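Local coordinates for protein CCR4-not transcription complex subunit 1 (Chaetomium thermophilum var. thermophilum DSM 1495, PDB 6H3Z) that probably serves as a scaffold subunit of the CCR4-NOT complex in mRNA deadenylation and gene repression, this chain being one of its MIF4G-like domains, at residues 64-75 and 105-116. Sequence-based numbering, arbitrary orientation.
Sequences IDALIQLIIKAQ and SLVHVLETIRKI
Two helices of the helical-repeat MIF4G-like domain of NOT1 pack nearly parallel here, I64 and I68 of helix 59-75 facing V109 and I116 of helix 100-116. The axes of the segments 64-75 and 105-116 approach to 10.7 Å at a crossing angle of -17°. Helix 80-93 lies between the two in sequence and touches both, through I71 and I113 among others. I64 splits its branches. Its CG1 lies 3.7 Å from V109 CG2, and its CD1 runs on to S105 CB. With CG1 beside the backbone N (chi1 -74°), CG2 stands anti to that N and meets the H108 ring at its edge, in plane, 3.8 Å from H108 NE2. Shortening I64 to an alanine removes CG1, CG2 and CD1, which would probably open a gap beside V109 and S105 and leave the H108 edge less closely packed. The other V109 methyl, CG1, touches L67 CD2 at 3.7 Å and also I68 CD1. I68 is a knob in a hole formed by V109, T112, I113 and I116. A bend at chi2 (-44°) leaves its CD1 3.8 Å from I113 CG1 and close to T112 CG2. In return, I116 is a knob in the hole of I68, I71, I72 and Q75. Its CG2 lies 3.6 Å from Q75 CG, while its CD1 reaches I72 CG1. T112 turns its hydroxyl back to its own helix: OG1 donates a hydrogen bond to H108 O at 2.7 Å, leaving the methyl for I68. S105 OG likewise hydrogen-bonds to L101 O. Cohesion thus probably comes mainly from shape fit and apolar burial around I64, L67, V109, I71 and I113, while the I72/I116 side is more open to solvent.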
ATOM      1  N   ILE A  64      -7.253  11.644  12.327  1.00102.31           N
ATOM      2  CA  ILE A  64      -6.493  10.461  12.714  1.00100.26           C
ATOM      3  C   ILE A  64      -6.638  10.240  14.239  1.00105.90           C
ATOM      4  O   ILE A  64      -6.983   9.133  14.644  1.00104.27           O
ATOM      5  CB  ILE A  64      -5.021  10.564  12.211  1.00102.41           C
ATOM      6  CG1 ILE A  64      -4.966  10.333  10.691  1.00100.53           C
ATOM      7  CG2 ILE A  64      -4.113   9.572  12.923  1.00102.81           C
ATOM      8  CD1 ILE A  64      -3.682  10.673  10.023  1.00104.16           C
ATOM      9  N   ASP A  65      -6.475  11.316  15.058  1.00105.48           N
ATOM     10  CA  ASP A  65      -6.629  11.286  16.520  1.00107.42           C
ATOM     11  C   ASP A  65      -7.995  10.745  16.939  1.00108.92           C
ATOM     12  O   ASP A  65      -8.068   9.856  17.784  1.00109.12           O
ATOM     13  CB  ASP A  65      -6.434  12.687  17.131  1.00113.27           C
ATOM     14  CG  ASP A  65      -5.014  13.228  17.155  1.00132.20           C
ATOM     15  OD1 ASP A  65      -4.083  12.487  16.743  1.00132.44           O
ATOM     16  OD2 ASP A  65      -4.835  14.413  17.542  1.00142.27           O
ATOM     17  N   ALA A  66      -9.067  11.269  16.334  1.00103.76           N
ATOM     18  CA  ALA A  66     -10.438  10.909  16.667  1.00104.47           C
ATOM     19  C   ALA A  66     -10.783   9.481  16.323  1.00107.42           C
ATOM     20  O   ALA A  66     -11.456   8.818  17.113  1.00109.06           O
ATOM     21  CB  ALA A  66     -11.400  11.864  16.001  1.00106.10           C
ATOM     22  N   LEU A  67     -10.319   9.003  15.149  1.00101.12           N
ATOM     23  CA  LEU A  67     -10.543   7.639  14.675  1.00 98.16           C
ATOM     24  C   LEU A  67      -9.836   6.639  15.590  1.00103.61           C
ATOM     25  O   LEU A  67     -10.438   5.627  15.947  1.00104.16           O
ATOM     26  CB  LEU A  67     -10.058   7.495  13.228  1.00 94.55           C
ATOM     27  CG  LEU A  67     -10.244   6.135  12.546  1.00 96.14           C
ATOM     28  CD1 LEU A  67     -11.720   5.697  12.514  1.00 97.48           C
ATOM     29  CD2 LEU A  67      -9.698   6.182  11.155  1.00 93.71           C
ATOM     30  N   ILE A  68      -8.587   6.950  16.012  1.00100.14           N
ATOM     31  CA  ILE A  68      -7.799   6.104  16.914  1.00 99.29           C
ATOM     32  C   ILE A  68      -8.449   6.043  18.291  1.00105.30           C
ATOM     33  O   ILE A  68      -8.629   4.949  18.830  1.00104.91           O
ATOM     34  CB  ILE A  68      -6.309   6.526  16.931  1.00101.70           C
ATOM     35  CG1 ILE A  68      -5.658   6.331  15.548  1.00 99.03           C
ATOM     36  CG2 ILE A  68      -5.509   5.792  17.993  1.00104.24           C
ATOM     37  CD1 ILE A  68      -5.984   4.965  14.761  1.00106.22           C
ATOM     38  N   GLN A  69      -8.897   7.202  18.801  1.00104.48           N
ATOM     39  CA  GLN A  69      -9.592   7.281  20.084  1.00108.38           C
ATOM     40  C   GLN A  69     -10.920   6.506  20.071  1.00114.08           C
ATOM     41  O   GLN A  69     -11.268   5.891  21.082  1.00116.99           O
ATOM     42  CB  GLN A  69      -9.754   8.732  20.540  1.00112.36           C
ATOM     43  CG  GLN A  69      -8.522   9.223  21.289  1.00122.82           C
ATOM     44  CD  GLN A  69      -8.306  10.698  21.147  1.00141.82           C
ATOM     45  OE1 GLN A  69      -9.178  11.513  21.466  1.00141.30           O
ATOM     46  NE2 GLN A  69      -7.119  11.074  20.695  1.00131.27           N
ATOM     47  N   LEU A  70     -11.605   6.468  18.902  1.00107.87           N
ATOM     48  CA  LEU A  70     -12.844   5.723  18.674  1.00107.52           C
ATOM     49  C   LEU A  70     -12.566   4.225  18.744  1.00109.52           C
ATOM     50  O   LEU A  70     -13.327   3.507  19.391  1.00111.75           O
ATOM     51  CB  LEU A  70     -13.485   6.112  17.312  1.00105.51           C
ATOM     52  CG  LEU A  70     -14.794   5.397  16.907  1.00110.77           C
ATOM     53  CD1 LEU A  70     -15.944   5.799  17.805  1.00115.18           C
ATOM     54  CD2 LEU A  70     -15.167   5.704  15.467  1.00110.78           C
ATOM     55  N   ILE A  71     -11.474   3.766  18.089  1.00101.96           N
ATOM     56  CA  ILE A  71     -11.055   2.363  18.064  1.00100.05           C
ATOM     57  C   ILE A  71     -10.602   1.896  19.458  1.00108.17           C
ATOM     58  O   ILE A  71     -10.906   0.770  19.855  1.00109.99           O
ATOM     59  CB  ILE A  71     -10.005   2.116  16.946  1.00 98.44           C
ATOM     60  CG1 ILE A  71     -10.604   2.351  15.522  1.00 95.72           C
ATOM     61  CG2 ILE A  71      -9.307   0.741  17.061  1.00 97.58           C
ATOM     62  CD1 ILE A  71     -11.783   1.451  15.070  1.00 97.35           C
ATOM     63  N   ILE A  72      -9.939   2.766  20.212  1.00105.80           N
ATOM     64  CA  ILE A  72      -9.497   2.413  21.552  1.00108.91           C
ATOM     65  C   ILE A  72     -10.704   2.199  22.477  1.00119.96           C
ATOM     66  O   ILE A  72     -10.709   1.222  23.239  1.00122.39           O
ATOM     67  CB  ILE A  72      -8.448   3.415  22.102  1.00112.32           C
ATOM     68  CG1 ILE A  72      -7.159   3.369  21.267  1.00107.79           C
ATOM     69  CG2 ILE A  72      -8.137   3.132  23.584  1.00117.36           C
ATOM     70  CD1 ILE A  72      -6.244   4.535  21.466  1.00107.21           C
ATOM     71  N   LYS A  73     -11.735   3.077  22.389  1.00119.05           N
ATOM     72  CA  LYS A  73     -12.966   2.949  23.196  1.00123.08           C
ATOM     73  C   LYS A  73     -13.722   1.687  22.772  1.00126.63           C
ATOM     74  O   LYS A  73     -14.079   0.868  23.615  1.00129.69           O
ATOM     75  CB  LYS A  73     -13.866   4.212  23.094  1.00126.89           C
ATOM     76  CG  LYS A  73     -15.279   4.041  23.664  1.00144.75           C
ATOM     77  CD  LYS A  73     -15.672   5.158  24.639  1.00161.35           C
ATOM     78  CE  LYS A  73     -16.882   4.793  25.467  1.00176.65           C
ATOM     79  NZ  LYS A  73     -17.132   5.784  26.548  1.00188.04           N
ATOM     80  N   ALA A  74     -13.917   1.520  21.457  1.00119.22           N
ATOM     81  CA  ALA A  74     -14.617   0.389  20.864  1.00118.37           C
ATOM     82  C   ALA A  74     -13.960  -0.968  21.126  1.00122.09           C
ATOM     83  O   ALA A  74     -14.666  -1.977  21.140  1.00123.68           O
ATOM     84  CB  ALA A  74     -14.788   0.611  19.376  1.00115.40           C
ATOM     85  N   GLN A  75     -12.625  -0.997  21.350  1.00116.89           N
ATOM     86  CA  GLN A  75     -11.876  -2.230  21.630  1.00116.58           C
ATOM     87  C   GLN A  75     -12.303  -2.871  22.928  1.00125.90           C
ATOM     88  O   GLN A  75     -12.284  -4.097  23.044  1.00127.05           O
ATOM     89  CB  GLN A  75     -10.361  -1.979  21.686  1.00115.48           C
ATOM     90  CG  GLN A  75      -9.613  -2.371  20.421  1.00117.56           C
ATOM     91  CD  GLN A  75      -9.884  -3.788  19.969  1.00127.95           C
ATOM     92  OE1 GLN A  75      -9.412  -4.756  20.572  1.00116.79           O
ATOM     93  NE2 GLN A  75     -10.684  -3.928  18.907  1.00123.75           N
ATOM     94  N   SER A 105      -0.953   8.401   5.452  1.00 87.97           N
ATOM     95  CA  SER A 105      -1.932   8.547   6.534  1.00 88.70           C
ATOM     96  C   SER A 105      -2.723   7.268   6.729  1.00 91.54           C
ATOM     97  O   SER A 105      -2.859   6.806   7.860  1.00 92.34           O
ATOM     98  CB  SER A 105      -2.876   9.711   6.254  1.00 93.62           C
ATOM     99  OG  SER A 105      -2.151  10.931   6.195  1.00106.08           O
ATOM    100  N   LEU A 106      -3.199   6.671   5.623  1.00 86.32           N
ATOM    101  CA  LEU A 106      -3.942   5.416   5.617  1.00 84.19           C
ATOM    102  C   LEU A 106      -3.089   4.255   6.141  1.00 86.77           C
ATOM    103  O   LEU A 106      -3.553   3.523   7.014  1.00 87.02           O
ATOM    104  CB  LEU A 106      -4.486   5.104   4.218  1.00 83.30           C
ATOM    105  CG  LEU A 106      -5.701   5.912   3.748  1.00 89.44           C
ATOM    106  CD1 LEU A 106      -5.936   5.694   2.277  1.00 89.23           C
ATOM    107  CD2 LEU A 106      -6.956   5.559   4.543  1.00 90.33           C
ATOM    108  N   VAL A 107      -1.826   4.114   5.654  1.00 81.34           N
ATOM    109  CA  VAL A 107      -0.904   3.060   6.106  1.00 79.01           C
ATOM    110  C   VAL A 107      -0.588   3.260   7.604  1.00 86.23           C
ATOM    111  O   VAL A 107      -0.446   2.274   8.336  1.00 85.92           O
ATOM    112  CB  VAL A 107       0.369   2.923   5.227  1.00 80.16           C
ATOM    113  CG1 VAL A 107       1.309   1.845   5.763  1.00 79.04           C
ATOM    114  CG2 VAL A 107       0.016   2.630   3.775  1.00 78.24           C
ATOM    115  N   HIS A 108      -0.545   4.536   8.061  1.00 85.08           N
ATOM    116  CA  HIS A 108      -0.289   4.872   9.456  1.00 86.79           C
ATOM    117  C   HIS A 108      -1.420   4.430  10.349  1.00 90.32           C
ATOM    118  O   HIS A 108      -1.172   3.854  11.411  1.00 91.37           O
ATOM    119  CB  HIS A 108      -0.033   6.365   9.636  1.00 90.08           C
ATOM    120  CG  HIS A 108      -0.153   6.814  11.061  1.00 96.25           C
ATOM    121  ND1 HIS A 108       0.837   6.586  11.993  1.00 99.05           N
ATOM    122  CD2 HIS A 108      -1.212   7.392  11.675  1.00100.04           C
ATOM    123  CE1 HIS A 108       0.368   7.068  13.131  1.00101.00           C
ATOM    124  NE2 HIS A 108      -0.848   7.592  12.981  1.00101.97           N
ATOM    125  N   VAL A 109      -2.655   4.748   9.952  1.00 85.05           N
ATOM    126  CA  VAL A 109      -3.843   4.407  10.723  1.00 85.15           C
ATOM    127  C   VAL A 109      -3.986   2.891  10.791  1.00 86.58           C
ATOM    128  O   VAL A 109      -4.233   2.363  11.872  1.00 87.57           O
ATOM    129  CB  VAL A 109      -5.114   5.132  10.189  1.00 89.47           C
ATOM    130  CG1 VAL A 109      -6.362   4.648  10.897  1.00 90.49           C
ATOM    131  CG2 VAL A 109      -4.991   6.644  10.332  1.00 91.11           C
ATOM    132  N   LEU A 110      -3.760   2.199   9.657  1.00 80.63           N
ATOM    133  CA  LEU A 110      -3.850   0.740   9.529  1.00 78.68           C
ATOM    134  C   LEU A 110      -2.892   0.061  10.489  1.00 82.98           C
ATOM    135  O   LEU A 110      -3.323  -0.766  11.284  1.00 83.73           O
ATOM    136  CB  LEU A 110      -3.576   0.297   8.082  1.00 76.06           C
ATOM    137  CG  LEU A 110      -3.759  -1.184   7.776  1.00 79.08           C
ATOM    138  CD1 LEU A 110      -5.137  -1.463   7.209  1.00 80.52           C
ATOM    139  CD2 LEU A 110      -2.764  -1.627   6.765  1.00 76.90           C
ATOM    140  N   GLU A 111      -1.619   0.454  10.464  1.00 80.16           N
ATOM    141  CA  GLU A 111      -0.592  -0.118  11.331  1.00 81.89           C
ATOM    142  C   GLU A 111      -0.861   0.074  12.844  1.00 90.19           C
ATOM    143  O   GLU A 111      -0.495  -0.795  13.636  1.00 92.43           O
ATOM    144  CB  GLU A 111       0.800   0.395  10.941  1.00 82.73           C
ATOM    145  CG  GLU A 111       1.341  -0.183   9.645  1.00 87.73           C
ATOM    146  CD  GLU A 111       1.376  -1.698   9.561  1.00105.01           C
ATOM    147  OE1 GLU A 111       2.257  -2.330  10.193  1.00106.69           O
ATOM    148  OE2 GLU A 111       0.505  -2.252   8.854  1.00 87.77           O
ATOM    149  N   THR A 112      -1.520   1.180  13.224  1.00 86.21           N
ATOM    150  CA  THR A 112      -1.895   1.512  14.593  1.00 88.33           C
ATOM    151  C   THR A 112      -3.029   0.597  15.068  1.00 93.11           C
ATOM    152  O   THR A 112      -2.934   0.019  16.153  1.00 95.52           O
ATOM    153  CB  THR A 112      -2.297   2.999  14.661  1.00 96.48           C
ATOM    154  OG1 THR A 112      -1.225   3.789  14.150  1.00 92.47           O
ATOM    155  CG2 THR A 112      -2.665   3.465  16.074  1.00 97.34           C
ATOM    156  N   ILE A 113      -4.095   0.473  14.256  1.00 87.85           N
ATOM    157  CA  ILE A 113      -5.266  -0.355  14.551  1.00 87.81           C
ATOM    158  C   ILE A 113      -4.858  -1.848  14.598  1.00 92.47           C
ATOM    159  O   ILE A 113      -5.370  -2.577  15.447  1.00 95.44           O
ATOM    160  CB  ILE A 113      -6.466  -0.028  13.608  1.00 88.74           C
ATOM    161  CG1 ILE A 113      -6.902   1.442  13.814  1.00 90.03           C
ATOM    162  CG2 ILE A 113      -7.654  -0.954  13.851  1.00 89.59           C
ATOM    163  CD1 ILE A 113      -7.867   2.000  12.813  1.00 91.37           C
ATOM    164  N   ARG A 114      -3.875  -2.277  13.772  1.00 84.74           N
ATOM    165  CA  ARG A 114      -3.370  -3.651  13.795  1.00 82.99           C
ATOM    166  C   ARG A 114      -2.698  -3.933  15.149  1.00 91.12           C
ATOM    167  O   ARG A 114      -2.831  -5.032  15.692  1.00 93.08           O
ATOM    168  CB  ARG A 114      -2.351  -3.852  12.686  1.00 76.05           C
ATOM    169  CG  ARG A 114      -2.931  -3.961  11.308  1.00 74.97           C
ATOM    170  CD  ARG A 114      -1.799  -4.113  10.325  1.00 80.74           C
ATOM    171  NE  ARG A 114      -1.347  -5.502  10.257  1.00 85.61           N
ATOM    172  CZ  ARG A 114      -0.306  -5.919   9.555  1.00 90.07           C
ATOM    173  NH1 ARG A 114       0.436  -5.054   8.880  1.00 79.02           N
ATOM    174  NH2 ARG A 114       0.011  -7.208   9.532  1.00 72.44           N
ATOM    175  N   LYS A 115      -1.970  -2.932  15.682  1.00 88.55           N
ATOM    176  CA  LYS A 115      -1.294  -3.013  16.973  1.00 91.15           C
ATOM    177  C   LYS A 115      -2.334  -2.971  18.102  1.00100.11           C
ATOM    178  O   LYS A 115      -2.231  -3.771  19.034  1.00103.84           O
ATOM    179  CB  LYS A 115      -0.245  -1.892  17.135  1.00 92.80           C
ATOM    180  CG  LYS A 115       0.979  -2.059  16.247  1.00 92.09           C
ATOM    181  CD  LYS A 115       2.016  -0.988  16.493  1.00101.99           C
ATOM    182  CE  LYS A 115       3.080  -0.969  15.423  1.00110.97           C
ATOM    183  NZ  LYS A 115       4.191  -1.930  15.722  1.00120.78           N
ATOM    184  N   ILE A 116      -3.337  -2.067  18.011  1.00 95.68           N
ATOM    185  CA  ILE A 116      -4.405  -1.953  19.003  1.00 98.40           C
ATOM    186  C   ILE A 116      -5.177  -3.296  19.129  1.00103.99           C
ATOM    187  O   ILE A 116      -5.390  -3.780  20.253  1.00107.10           O
ATOM    188  CB  ILE A 116      -5.361  -0.740  18.704  1.00100.94           C
ATOM    189  CG1 ILE A 116      -4.620   0.610  18.780  1.00101.40           C
ATOM    190  CG2 ILE A 116      -6.540  -0.719  19.674  1.00104.11           C
ATOM    191  CD1 ILE A 116      -5.383   1.811  18.207  1.00104.78           C
TER